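Side-chain contacts in HhaI Restriction Endonuclease (Haemophilus parahaemolyticus, PDB 6UKF), which is a restriction endonuclease that binds double-stranded DNA and cuts it at the recognition sequence GCGC: residues A[118-121]-A[122-126]; A[79-82]-A[83-86]; A[106-110]-A[111-115]. All coordinates share one frame; numbering follows the deposited sequence.

Contacts 1 and 3 are the two ends of helix 110-123, while contact 2 is the first turn of helix 80-91, which lies against it. Centres of contacts 2 and 3 are about 10 Å apart, and here Tyr81 packs on Asn115 and Leu108 on the backbone of Ile85. Contact 1, its centre about 15 Å from that of contact 2, meets it where Glu119 CG touches Tyr81 CE2 at 3.5 Å. Among the three, contact 1 takes hold of the DNA, through Tyr120 and a phosphate. Contacts 2 and 3 come near the calcium ion at Ser151 and Thr153: the Phe113 side chain is about 8 Å from the metal and that of Ile85 about 11 Å.

Contact 1: A[118-121]-A[122-126]; sequences KEYY and KSKSV. With EDO (1,2-ethanediol), chain I; nucleotides of chain B.
Lys124 bends back over Tyr120, its CG above one face of the ring and displaced toward the rim. The bend is at chi2 (-53°), which swings the chain around so that CE comes within 3.4 Å of Tyr120 CE1. The phenol meanwhile points at the DNA: Tyr120 OH donates to OP1 of DG8 of chain B at 2.6 Å, with OP1 close to the plane of the ring, at its edge. The lysine methylenes thus pack against a ring that is itself tied to a phosphate of the DNA.

The carbonyl of Tyr120 is in use as well. Ser123 OG sits between its own N and carbonyl carbon (chi1 85°) and donates to Tyr120 O at 2.6 Å, while Lys124 N adds a weak bond to the same oxygen.

Tyr121 and Val126 run side by side in the same direction. Their CB atoms are 4.0 Å apart, and Val126 CB lies near the plane of the tyrosine ring. What brings Val126 back is a Schellman motif: Val126 N bonds to Tyr121 O at 2.9 Å and Ser125 N to Lys122 O, with Ser125 at positive phi ending the helix.

The chain then enters strand 126-132, where Val126 touches Tyr44 and Glu46 of strand 43-47; Tyr121 stands edge-to-face with Phe129, and Tyr120 stacks on Trp116 one turn back in helix 110-123.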
ATOM      1  N   LYS A 118     -11.422   5.122  -8.278  1.00  8.30           N
ATOM      2  CA  LYS A 118     -11.283   6.180  -9.273  1.00  8.56           C
ATOM      3  C   LYS A 118     -11.169   7.545  -8.605  1.00  9.06           C
ATOM      4  O   LYS A 118     -10.296   8.347  -8.952  1.00  9.53           O
ATOM      5  CB  LYS A 118     -12.463   6.145 -10.243  1.00  8.74           C
ATOM      6  CG  LYS A 118     -12.422   4.964 -11.189  1.00  8.70           C
ATOM      7  CD  LYS A 118     -13.639   4.911 -12.087  1.00  9.27           C
ATOM      8  CE  LYS A 118     -13.526   3.779 -13.093  1.00  9.21           C
ATOM      9  NZ  LYS A 118     -14.747   3.663 -13.937  1.00 10.03           N
ATOM     10  N   GLU A 119     -12.062   7.831  -7.655  0.56  8.99           N
ATOM     11  CA  GLU A 119     -12.006   9.103  -6.942  0.56  9.35           C
ATOM     12  C   GLU A 119     -10.661   9.277  -6.256  0.56  8.81           C
ATOM     13  O   GLU A 119     -10.006  10.319  -6.386  0.56 10.06           O
ATOM     14  CB  GLU A 119     -13.120   9.155  -5.895  0.56 11.05           C
ATOM     15  CG  GLU A 119     -14.527   9.258  -6.456  0.56 13.91           C
ATOM     16  CD  GLU A 119     -14.950  10.689  -6.733  0.56 18.23           C
ATOM     17  OE1 GLU A 119     -14.383  11.614  -6.113  0.56 18.44           O
ATOM     18  OE2 GLU A 119     -15.854  10.890  -7.570  0.56 22.88           O
ATOM     19  N   TYR A 120     -10.235   8.256  -5.513  1.00  8.61           N
ATOM     20  CA  TYR A 120      -9.016   8.365  -4.727  1.00  8.93           C
ATOM     21  C   TYR A 120      -7.802   8.584  -5.616  1.00  8.68           C
ATOM     22  O   TYR A 120      -7.001   9.495  -5.381  1.00 10.19           O
ATOM     23  CB  TYR A 120      -8.838   7.108  -3.877  1.00 10.11           C
ATOM     24  CG  TYR A 120      -7.533   7.092  -3.130  1.00 11.07           C
ATOM     25  CD1 TYR A 120      -7.298   7.986  -2.098  1.00 13.59           C
ATOM     26  CD2 TYR A 120      -6.528   6.194  -3.464  1.00 11.76           C
ATOM     27  CE1 TYR A 120      -6.105   7.987  -1.415  1.00 16.73           C
ATOM     28  CE2 TYR A 120      -5.329   6.185  -2.782  1.00 13.78           C
ATOM     29  CZ  TYR A 120      -5.125   7.084  -1.758  1.00 15.60           C
ATOM     30  OH  TYR A 120      -3.935   7.089  -1.070  1.00 18.86           O
ATOM     31  N   TYR A 121      -7.645   7.760  -6.650  1.00  8.29           N
ATOM     32  CA  TYR A 121      -6.452   7.885  -7.482  1.00  9.06           C
ATOM     33  C   TYR A 121      -6.474   9.165  -8.308  1.00  8.64           C
ATOM     34  O   TYR A 121      -5.432   9.802  -8.486  1.00 10.09           O
ATOM     35  CB  TYR A 121      -6.225   6.609  -8.294  1.00  9.22           C
ATOM     36  CG  TYR A 121      -5.674   5.533  -7.389  1.00  9.17           C
ATOM     37  CD1 TYR A 121      -4.328   5.504  -7.061  1.00 10.66           C
ATOM     38  CD2 TYR A 121      -6.508   4.593  -6.804  1.00 10.53           C
ATOM     39  CE1 TYR A 121      -3.821   4.549  -6.206  1.00 11.39           C
ATOM     40  CE2 TYR A 121      -6.012   3.632  -5.948  1.00 10.94           C
ATOM     41  CZ  TYR A 121      -4.666   3.613  -5.651  1.00 11.00           C
ATOM     42  OH  TYR A 121      -4.166   2.662  -4.794  1.00 13.19           O
ATOM     43  N   LYS A 122      -7.648   9.595  -8.775  1.00  9.15           N
ATOM     44  CA  LYS A 122      -7.730  10.910  -9.406  1.00 10.39           C
ATOM     45  C   LYS A 122      -7.262  12.001  -8.448  1.00 11.01           C
ATOM     46  O   LYS A 122      -6.561  12.938  -8.853  1.00 12.62           O
ATOM     47  CB  LYS A 122      -9.157  11.193  -9.872  1.00 10.77           C
ATOM     48  CG  LYS A 122      -9.620  10.372 -11.070  1.00 12.11           C
ATOM     49  CD  LYS A 122     -11.109  10.569 -11.310  1.00 15.81           C
ATOM     50  CE  LYS A 122     -11.631   9.677 -12.423  1.00 15.65           C
ATOM     51  NZ  LYS A 122     -13.096   9.835 -12.613  1.00 17.12           N
ATOM     52  N   SER A 123      -7.639  11.898  -7.169  1.00 11.71           N
ATOM     53  CA  SER A 123      -7.265  12.913  -6.192  1.00 14.39           C
ATOM     54  C   SER A 123      -5.761  12.967  -5.969  1.00 15.62           C
ATOM     55  O   SER A 123      -5.246  14.001  -5.531  1.00 18.30           O
ATOM     56  CB  SER A 123      -7.979  12.647  -4.864  1.00 16.71           C
ATOM     57  OG  SER A 123      -7.271  11.709  -4.073  1.00 17.85           O
ATOM     58  N   LYS A 124      -5.047  11.881  -6.256  1.00 14.82           N
ATOM     59  CA  LYS A 124      -3.598  11.843  -6.134  1.00 16.30           C
ATOM     60  C   LYS A 124      -2.899  12.086  -7.465  1.00 13.13           C
ATOM     61  O   LYS A 124      -1.695  11.834  -7.578  1.00 14.45           O
ATOM     62  CB  LYS A 124      -3.154  10.507  -5.536  1.00 19.62           C
ATOM     63  CG  LYS A 124      -3.844  10.154  -4.224  1.00 23.99           C
ATOM     64  CD  LYS A 124      -3.721  11.276  -3.204  1.00 29.23           C
ATOM     65  CE  LYS A 124      -4.471  10.941  -1.928  1.00 33.07           C
ATOM     66  NZ  LYS A 124      -4.604  12.141  -1.058  1.00 35.62           N
ATOM     67  N   SER A 125      -3.628  12.574  -8.468  1.00 12.05           N
ATOM     68  CA  SER A 125      -3.076  12.860  -9.793  1.00 11.62           C
ATOM     69  C   SER A 125      -2.518  11.610 -10.464  1.00  9.47           C
ATOM     70  O   SER A 125      -1.614  11.693 -11.300  1.00  9.86           O
ATOM     71  CB  SER A 125      -2.024  13.972  -9.758  1.00 15.01           C
ATOM     72  OG  SER A 125      -2.524  15.141  -9.134  1.00 18.15           O
ATOM     73  N   VAL A 126      -3.055  10.447 -10.108  1.00  8.37           N
ATOM     74  CA  VAL A 126      -2.751   9.201 -10.799  1.00  8.83           C
ATOM     75  C   VAL A 126      -3.751   9.072 -11.940  1.00 10.05           C
ATOM     76  O   VAL A 126      -4.946   8.868 -11.712  1.00 14.99           O
ATOM     77  CB  VAL A 126      -2.824   7.999  -9.853  1.00  9.90           C
ATOM     78  CG1 VAL A 126      -2.719   6.693 -10.642  1.00 12.19           C
ATOM     79  CG2 VAL A 126      -1.726   8.084  -8.813  1.00 11.12           C
TER
HETATM   80  C1  EDO I 706       0.808  16.178 -11.392  1.00 35.90           C
HETATM   81  O1  EDO I 706      -0.443  15.978 -12.060  1.00 34.80           O
HETATM   82  C2  EDO I 706       0.732  17.408 -10.492  1.00 39.42           C
HETATM   83  O2  EDO I 706      -0.190  17.174  -9.420  1.00 41.73           O
ATOM     84  P    DG B   8      -2.191   4.233  -0.234  1.00  9.94           P
ATOM     85  OP1  DG B   8      -2.340   5.031  -1.470  1.00 11.75           O
ATOM     86  OP2  DG B   8      -3.203   3.208   0.108  1.00 11.18           O
ATOM     87  O5'  DG B   8      -0.754   3.550  -0.295  1.00  9.53           O
ATOM     88  C5'  DG B   8       0.365   4.337  -0.674  1.00  9.64           C
ATOM     89  C4'  DG B   8       1.640   3.539  -0.576  1.00  9.71           C
ATOM     90  O4'  DG B   8       1.937   3.251   0.805  1.00  9.73           O
ATOM     91  C3'  DG B   8       1.595   2.184  -1.253  1.00  9.33           C
ATOM     92  O3'  DG B   8       1.909   2.309  -2.600  1.00  9.97           O
ATOM     93  C2'  DG B   8       2.624   1.373  -0.486  1.00 10.35           C
ATOM     94  C1'  DG B   8       2.513   1.950   0.911  1.00  9.73           C
ATOM     95  N9   DG B   8       1.683   1.188   1.844  1.00  8.69           N
ATOM     96  C8   DG B   8       0.346   1.370   2.109  1.00  9.04           C
ATOM     97  N7   DG B   8      -0.110   0.579   3.041  1.00  8.80           N
ATOM     98  C5   DG B   8       1.000  -0.160   3.431  1.00  8.39           C
ATOM     99  C6   DG B   8       1.131  -1.173   4.412  1.00  8.67           C
ATOM    100  O6   DG B   8       0.264  -1.629   5.166  1.00  9.95           O
ATOM    101  N1   DG B   8       2.434  -1.653   4.485  1.00  8.86           N
ATOM    102  C2   DG B   8       3.475  -1.218   3.703  1.00  8.98           C
ATOM    103  N2   DG B   8       4.662  -1.801   3.916  1.00 10.26           N
ATOM    104  N3   DG B   8       3.365  -0.274   2.785  1.00  9.24           N
ATOM    105  C4   DG B   8       2.108   0.212   2.706  1.00  9.06           C
TER

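Contact 2: A[79-82]-A[83-86]; sequences NPYT and QKIM
Gln83 makes the first backbone bond of this helical turn, its N donating to Asn79 O at 3.0 Å. Its CB sits by Pro80 O and its CG by Asn79 O.

Lys84 comes next, with N bonded to Pro80 O and its side chain stretched out beside Tyr81, both pointing the same way. Only the last torsion turns (chi4 -53°). CE rests obliquely against the ring, 4.0 Å from Tyr81 CD1, and NZ is directed to a water that also donates to Pro80 O. That carbonyl therefore receives both the helical N-H and the water, and the water links it to the ammonium group.

Ile85 turns to the buried side. Besides its N-H bond to Tyr81 O, it lays CG1 against that oxygen at 3.3 Å, and CD1 stays close to the same atom. The side chain as a whole packs on Phe57 of strand 51-62, with CG2 turned to Ile106 and CG1 to Leu108.

Met86 closes the turn with a nearly straight bond, N to Thr82 O at 2.9 Å. Its side chain lies alongside that of Thr82, SD 4.0 Å from Thr82 CG2, and both reach Tyr70 of strand 67-70.

Thr82 can offer its methyl to the sulfur because its hydroxyl faces the other way, beside its own N (chi1 -43°). From there OG1 accepts from Asn79 N at 3.2 Å. In return Asn79 OD1 takes Thr82 N at 2.9 Å, the donor standing 45° out of the amide plane, and receives a weak second bond from Tyr81 N. These reciprocal bonds between Asn79, the N-cap, and Thr82 form a capping box, the classic way of starting an alpha-helix, here helix 80-91.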
ATOM      1  N   ASN A  79     -15.510  10.750   0.298  1.00 16.21           N
ATOM      2  CA  ASN A  79     -16.250  10.917  -0.941  1.00 17.82           C
ATOM      3  C   ASN A  79     -17.538  10.101  -0.873  1.00 16.68           C
ATOM      4  O   ASN A  79     -17.763   9.353   0.084  1.00 15.36           O
ATOM      5  CB  ASN A  79     -15.390  10.514  -2.149  1.00 16.89           C
ATOM      6  CG  ASN A  79     -15.038   9.040  -2.173  1.00 16.75           C
ATOM      7  OD1 ASN A  79     -15.915   8.181  -2.184  1.00 14.26           O
ATOM      8  ND2 ASN A  79     -13.743   8.742  -2.226  1.00 17.12           N
ATOM      9  N   PRO A  80     -18.432  10.252  -1.854  1.00 17.31           N
ATOM     10  CA  PRO A  80     -19.736   9.577  -1.747  1.00 16.10           C
ATOM     11  C   PRO A  80     -19.631   8.071  -1.613  1.00 13.34           C
ATOM     12  O   PRO A  80     -20.509   7.446  -1.007  1.00 13.04           O
ATOM     13  CB  PRO A  80     -20.454   9.992  -3.038  1.00 18.62           C
ATOM     14  CG  PRO A  80     -19.821  11.287  -3.409  1.00 20.53           C
ATOM     15  CD  PRO A  80     -18.381  11.158  -3.015  1.00 19.51           C
ATOM     16  N   TYR A  81     -18.577   7.469  -2.160  1.00 11.37           N
ATOM     17  CA  TYR A  81     -18.415   6.021  -2.082  1.00  9.60           C
ATOM     18  C   TYR A  81     -17.879   5.610  -0.720  1.00 10.17           C
ATOM     19  O   TYR A  81     -18.300   4.587  -0.170  1.00 10.04           O
ATOM     20  CB  TYR A  81     -17.551   5.562  -3.254  1.00  9.95           C
ATOM     21  CG  TYR A  81     -18.027   6.246  -4.514  1.00 11.48           C
ATOM     22  CD1 TYR A  81     -19.223   5.875  -5.115  1.00 12.78           C
ATOM     23  CD2 TYR A  81     -17.329   7.316  -5.056  1.00 14.11           C
ATOM     24  CE1 TYR A  81     -19.687   6.524  -6.246  1.00 15.28           C
ATOM     25  CE2 TYR A  81     -17.785   7.971  -6.186  1.00 16.48           C
ATOM     26  CZ  TYR A  81     -18.965   7.574  -6.775  1.00 17.01           C
ATOM     27  OH  TYR A  81     -19.422   8.221  -7.901  1.00 22.30           O
ATOM     28  N   THR A  82     -16.987   6.415  -0.142  1.00  9.82           N
ATOM     29  CA  THR A  82     -16.669   6.261   1.271  1.00 10.03           C
ATOM     30  C   THR A  82     -17.945   6.249   2.100  1.00 10.51           C
ATOM     31  O   THR A  82     -18.129   5.398   2.977  1.00 10.59           O
ATOM     32  CB  THR A  82     -15.789   7.424   1.739  1.00 11.08           C
ATOM     33  OG1 THR A  82     -14.768   7.704   0.773  1.00 12.17           O
ATOM     34  CG2 THR A  82     -15.161   7.100   3.093  1.00 11.23           C
ATOM     35  N   GLN A  83     -18.843   7.201   1.826  1.00 11.30           N
ATOM     36  CA  GLN A  83     -20.059   7.330   2.622  0.65 12.79           C
ATOM     37  C   GLN A  83     -20.956   6.109   2.469  1.00 12.25           C
ATOM     38  O   GLN A  83     -21.552   5.645   3.448  1.00 12.36           O
ATOM     39  CB  GLN A  83     -20.792   8.619   2.241  0.65 16.99           C
ATOM     40  CG  GLN A  83     -20.246   9.836   2.969  0.65 20.17           C
ATOM     41  CD  GLN A  83     -20.532  11.146   2.265  0.65 23.29           C
ATOM     42  OE1 GLN A  83     -21.123  11.178   1.187  0.65 26.13           O
ATOM     43  NE2 GLN A  83     -20.105  12.243   2.877  0.65 24.19           N
ATOM     44  N   LYS A  84     -21.065   5.571   1.252  1.00 11.72           N
ATOM     45  CA  LYS A  84     -21.867   4.367   1.058  1.00 11.22           C
ATOM     46  C   LYS A  84     -21.307   3.202   1.866  1.00 10.40           C
ATOM     47  O   LYS A  84     -22.064   2.436   2.475  1.00 10.69           O
ATOM     48  CB  LYS A  84     -21.923   3.995  -0.423  1.00 11.77           C
ATOM     49  CG  LYS A  84     -22.651   4.994  -1.309  1.00 16.74           C
ATOM     50  CD  LYS A  84     -22.583   4.571  -2.768  1.00 19.70           C
ATOM     51  CE  LYS A  84     -22.950   5.709  -3.705  1.00 23.12           C
ATOM     52  NZ  LYS A  84     -24.266   6.322  -3.377  1.00 26.50           N
ATOM     53  N   ILE A  85     -19.982   3.056   1.883  1.00  9.11           N
ATOM     54  CA  ILE A  85     -19.357   1.977   2.643  1.00  9.21           C
ATOM     55  C   ILE A  85     -19.608   2.167   4.132  1.00  9.49           C
ATOM     56  O   ILE A  85     -20.002   1.233   4.840  1.00  9.73           O
ATOM     57  CB  ILE A  85     -17.853   1.904   2.322  1.00  8.98           C
ATOM     58  CG1 ILE A  85     -17.644   1.515   0.855  1.00  9.22           C
ATOM     59  CG2 ILE A  85     -17.158   0.922   3.257  1.00 10.25           C
ATOM     60  CD1 ILE A  85     -16.226   1.718   0.369  1.00  9.50           C
ATOM     61  N   MET A  86     -19.366   3.382   4.632  1.00  9.62           N
ATOM     62  CA  MET A  86     -19.590   3.656   6.047  1.00 10.81           C
ATOM     63  C   MET A  86     -21.046   3.439   6.425  1.00 11.00           C
ATOM     64  O   MET A  86     -21.344   2.888   7.491  1.00 11.60           O
ATOM     65  CB  MET A  86     -19.186   5.094   6.362  1.00 11.00           C
ATOM     66  CG  MET A  86     -17.699   5.338   6.297  1.00 11.59           C
ATOM     67  SD  MET A  86     -17.266   7.068   6.533  1.00 14.35           S
ATOM     68  CE  MET A  86     -17.956   7.396   8.154  1.00 18.25           C
TER
HETATM   69  O   HOH W   1     -23.552   8.326  -0.985  1.00 38.93           O

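Contact 3: A[106-110]-A[111-115]; sequences IPLPE and SVFVN
Phe113 is the main bump here: its ring projects back from the first turns of the helix into the hollow of the incoming loop. The tip atom CZ goes deepest, 3.3 Å from Ile106 O, which lies near the ring plane at its edge. Leu108 forms another wall, with CB 3.7 Å from Phe113 CZ, and the Ile106 side chain comes in at a slant, its CG2 methyl 4.0 Å from Phe113 CZ. Over one face of the ring, displaced toward the rim, sits Pro109 O. The hollow is thus lined by carbonyl oxygens as well as methyl and methylene groups. Its curve owes something to the inverse gamma turn centred on Pro107, in which Leu108 N bonds weakly to Ile106 O.

A second, shallower fit lies next to it. Val112 CG2 meets the proline ring across the turn, 4.1 Å from Pro109 CD, and CG1 stands anti to the backbone N (chi1 173°), in loose touch with Leu108 CD1 at 4.5 Å. Between these two fits the backbone is stitched together: Val112 N donates to Pro109 O at 2.9 Å, from well above the carbonyl plane.

With the next carbonyl, Glu110 O, the bonding becomes that of a regular helix: Val114 N bonds to it with a nearly linear N-H (169°), and Val114 CG2 leans on the same oxygen at 3.5 Å. Glu110 extends its carboxylate beyond, where OE2 accepts from Val150 N.

Phe113 packs on Val150 and Cys152 of strand 148-156, and Val114 on Val150, while Ile106 pairs its backbone with Cys152. On the loop, Ile106 reaches Met89, and Leu108 reaches Phe88, of helix 80-91; Ile106 and Pro107 touch Tyr96 of helix 93-96.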
ATOM      1  N   ILE A 106     -17.099  -6.732   2.586  1.00 10.35           N
ATOM      2  CA  ILE A 106     -18.195  -5.784   2.483  1.00  9.90           C
ATOM      3  C   ILE A 106     -18.939  -6.078   1.180  1.00  9.49           C
ATOM      4  O   ILE A 106     -18.385  -5.869   0.090  1.00 10.22           O
ATOM      5  CB  ILE A 106     -17.691  -4.335   2.537  1.00 10.85           C
ATOM      6  CG1 ILE A 106     -17.060  -4.067   3.907  1.00 14.97           C
ATOM      7  CG2 ILE A 106     -18.833  -3.366   2.282  1.00 11.89           C
ATOM      8  CD1 ILE A 106     -16.030  -2.951   3.918  1.00 17.51           C
ATOM      9  N   PRO A 107     -20.192  -6.584   1.243  1.00  9.37           N
ATOM     10  CA  PRO A 107     -20.911  -7.038   0.048  1.00 10.44           C
ATOM     11  C   PRO A 107     -21.688  -5.935  -0.670  1.00 10.26           C
ATOM     12  O   PRO A 107     -22.861  -6.102  -1.022  1.00 13.92           O
ATOM     13  CB  PRO A 107     -21.857  -8.099   0.612  1.00 11.66           C
ATOM     14  CG  PRO A 107     -22.214  -7.544   1.955  1.00 11.79           C
ATOM     15  CD  PRO A 107     -20.938  -6.913   2.474  1.00 10.65           C
ATOM     16  N   LEU A 108     -21.043  -4.807  -0.900  1.00  9.55           N
ATOM     17  CA  LEU A 108     -21.662  -3.773  -1.713  1.00  9.51           C
ATOM     18  C   LEU A 108     -21.347  -4.008  -3.181  1.00  9.11           C
ATOM     19  O   LEU A 108     -20.443  -4.778  -3.518  1.00  8.90           O
ATOM     20  CB  LEU A 108     -21.151  -2.399  -1.292  1.00  8.96           C
ATOM     21  CG  LEU A 108     -21.758  -1.851  -0.001  1.00  9.91           C
ATOM     22  CD1 LEU A 108     -21.014  -0.603   0.437  1.00 11.84           C
ATOM     23  CD2 LEU A 108     -23.242  -1.565  -0.178  1.00 12.68           C
ATOM     24  N   PRO A 109     -22.085  -3.368  -4.086  1.00  9.05           N
ATOM     25  CA  PRO A 109     -21.787  -3.530  -5.513  1.00  9.34           C
ATOM     26  C   PRO A 109     -20.340  -3.174  -5.817  1.00  9.13           C
ATOM     27  O   PRO A 109     -19.797  -2.198  -5.298  1.00  8.67           O
ATOM     28  CB  PRO A 109     -22.762  -2.562  -6.191  1.00 10.41           C
ATOM     29  CG  PRO A 109     -23.910  -2.474  -5.240  1.00 10.98           C
ATOM     30  CD  PRO A 109     -23.280  -2.530  -3.870  1.00 10.03           C
ATOM     31  N   GLU A 110     -19.720  -3.984  -6.676  1.00  8.82           N
ATOM     32  CA  GLU A 110     -18.324  -3.766  -7.030  1.00  8.45           C
ATOM     33  C   GLU A 110     -18.096  -2.353  -7.544  1.00  8.15           C
ATOM     34  O   GLU A 110     -17.026  -1.775  -7.325  1.00  8.91           O
ATOM     35  CB  GLU A 110     -17.915  -4.795  -8.081  1.00  8.86           C
ATOM     36  CG  GLU A 110     -16.439  -4.821  -8.396  1.00  9.94           C
ATOM     37  CD  GLU A 110     -16.096  -5.863  -9.438  1.00 10.88           C
ATOM     38  OE1 GLU A 110     -17.029  -6.433 -10.040  1.00 13.58           O
ATOM     39  OE2 GLU A 110     -14.893  -6.118  -9.650  1.00 11.82           O
ATOM     40  N   SER A 111     -19.097  -1.775  -8.213  1.00  8.72           N
ATOM     41  CA  SER A 111     -18.958  -0.430  -8.760  1.00  9.03           C
ATOM     42  C   SER A 111     -18.720   0.612  -7.674  1.00  8.74           C
ATOM     43  O   SER A 111     -18.060   1.625  -7.929  1.00  9.18           O
ATOM     44  CB  SER A 111     -20.204  -0.069  -9.565  1.00 12.56           C
ATOM     45  OG  SER A 111     -21.368  -0.181  -8.766  1.00 14.86           O
ATOM     46  N   VAL A 112     -19.258   0.406  -6.469  1.00  8.60           N
ATOM     47  CA  VAL A 112     -18.970   1.329  -5.372  1.00  8.81           C
ATOM     48  C   VAL A 112     -17.474   1.376  -5.109  1.00  8.04           C
ATOM     49  O   VAL A 112     -16.886   2.450  -4.924  1.00  8.59           O
ATOM     50  CB  VAL A 112     -19.743   0.921  -4.104  1.00  9.43           C
ATOM     51  CG1 VAL A 112     -19.315   1.785  -2.920  1.00 10.36           C
ATOM     52  CG2 VAL A 112     -21.238   1.019  -4.330  1.00 11.25           C
ATOM     53  N   PHE A 113     -16.839   0.205  -5.076  1.00  7.87           N
ATOM     54  CA  PHE A 113     -15.417   0.127  -4.780  1.00  7.72           C
ATOM     55  C   PHE A 113     -14.590   0.658  -5.938  1.00  7.70           C
ATOM     56  O   PHE A 113     -13.605   1.371  -5.728  1.00  8.11           O
ATOM     57  CB  PHE A 113     -15.048  -1.323  -4.478  1.00  8.09           C
ATOM     58  CG  PHE A 113     -15.929  -1.968  -3.443  1.00  8.57           C
ATOM     59  CD1 PHE A 113     -16.363  -1.262  -2.332  1.00  9.07           C
ATOM     60  CD2 PHE A 113     -16.331  -3.280  -3.590  1.00  9.69           C
ATOM     61  CE1 PHE A 113     -17.170  -1.861  -1.384  1.00 10.80           C
ATOM     62  CE2 PHE A 113     -17.138  -3.882  -2.647  1.00 11.49           C
ATOM     63  CZ  PHE A 113     -17.557  -3.173  -1.545  1.00 11.31           C
ATOM     64  N   VAL A 114     -14.977   0.320  -7.169  1.00  7.69           N
ATOM     65  CA  VAL A 114     -14.297   0.879  -8.333  1.00  8.06           C
ATOM     66  C   VAL A 114     -14.386   2.397  -8.312  1.00  7.94           C
ATOM     67  O   VAL A 114     -13.409   3.097  -8.604  1.00  8.02           O
ATOM     68  CB  VAL A 114     -14.884   0.295  -9.630  1.00  8.90           C
ATOM     69  CG1 VAL A 114     -14.355   1.060 -10.841  1.00 10.68           C
ATOM     70  CG2 VAL A 114     -14.556  -1.183  -9.735  1.00  9.79           C
ATOM     71  N   ASN A 115     -15.559   2.933  -7.973  1.00  7.84           N
ATOM     72  CA  ASN A 115     -15.720   4.382  -7.954  1.00  8.36           C
ATOM     73  C   ASN A 115     -14.903   5.018  -6.837  1.00  7.99           C
ATOM     74  O   ASN A 115     -14.352   6.109  -7.018  1.00  8.39           O
ATOM     75  CB  ASN A 115     -17.197   4.755  -7.859  1.00  8.70           C
ATOM     76  CG  ASN A 115     -17.920   4.574  -9.176  1.00 10.40           C
ATOM     77  OD1 ASN A 115     -17.319   4.696 -10.243  1.00 13.81           O
ATOM     78  ND2 ASN A 115     -19.214   4.288  -9.111  1.00 11.86           N
TER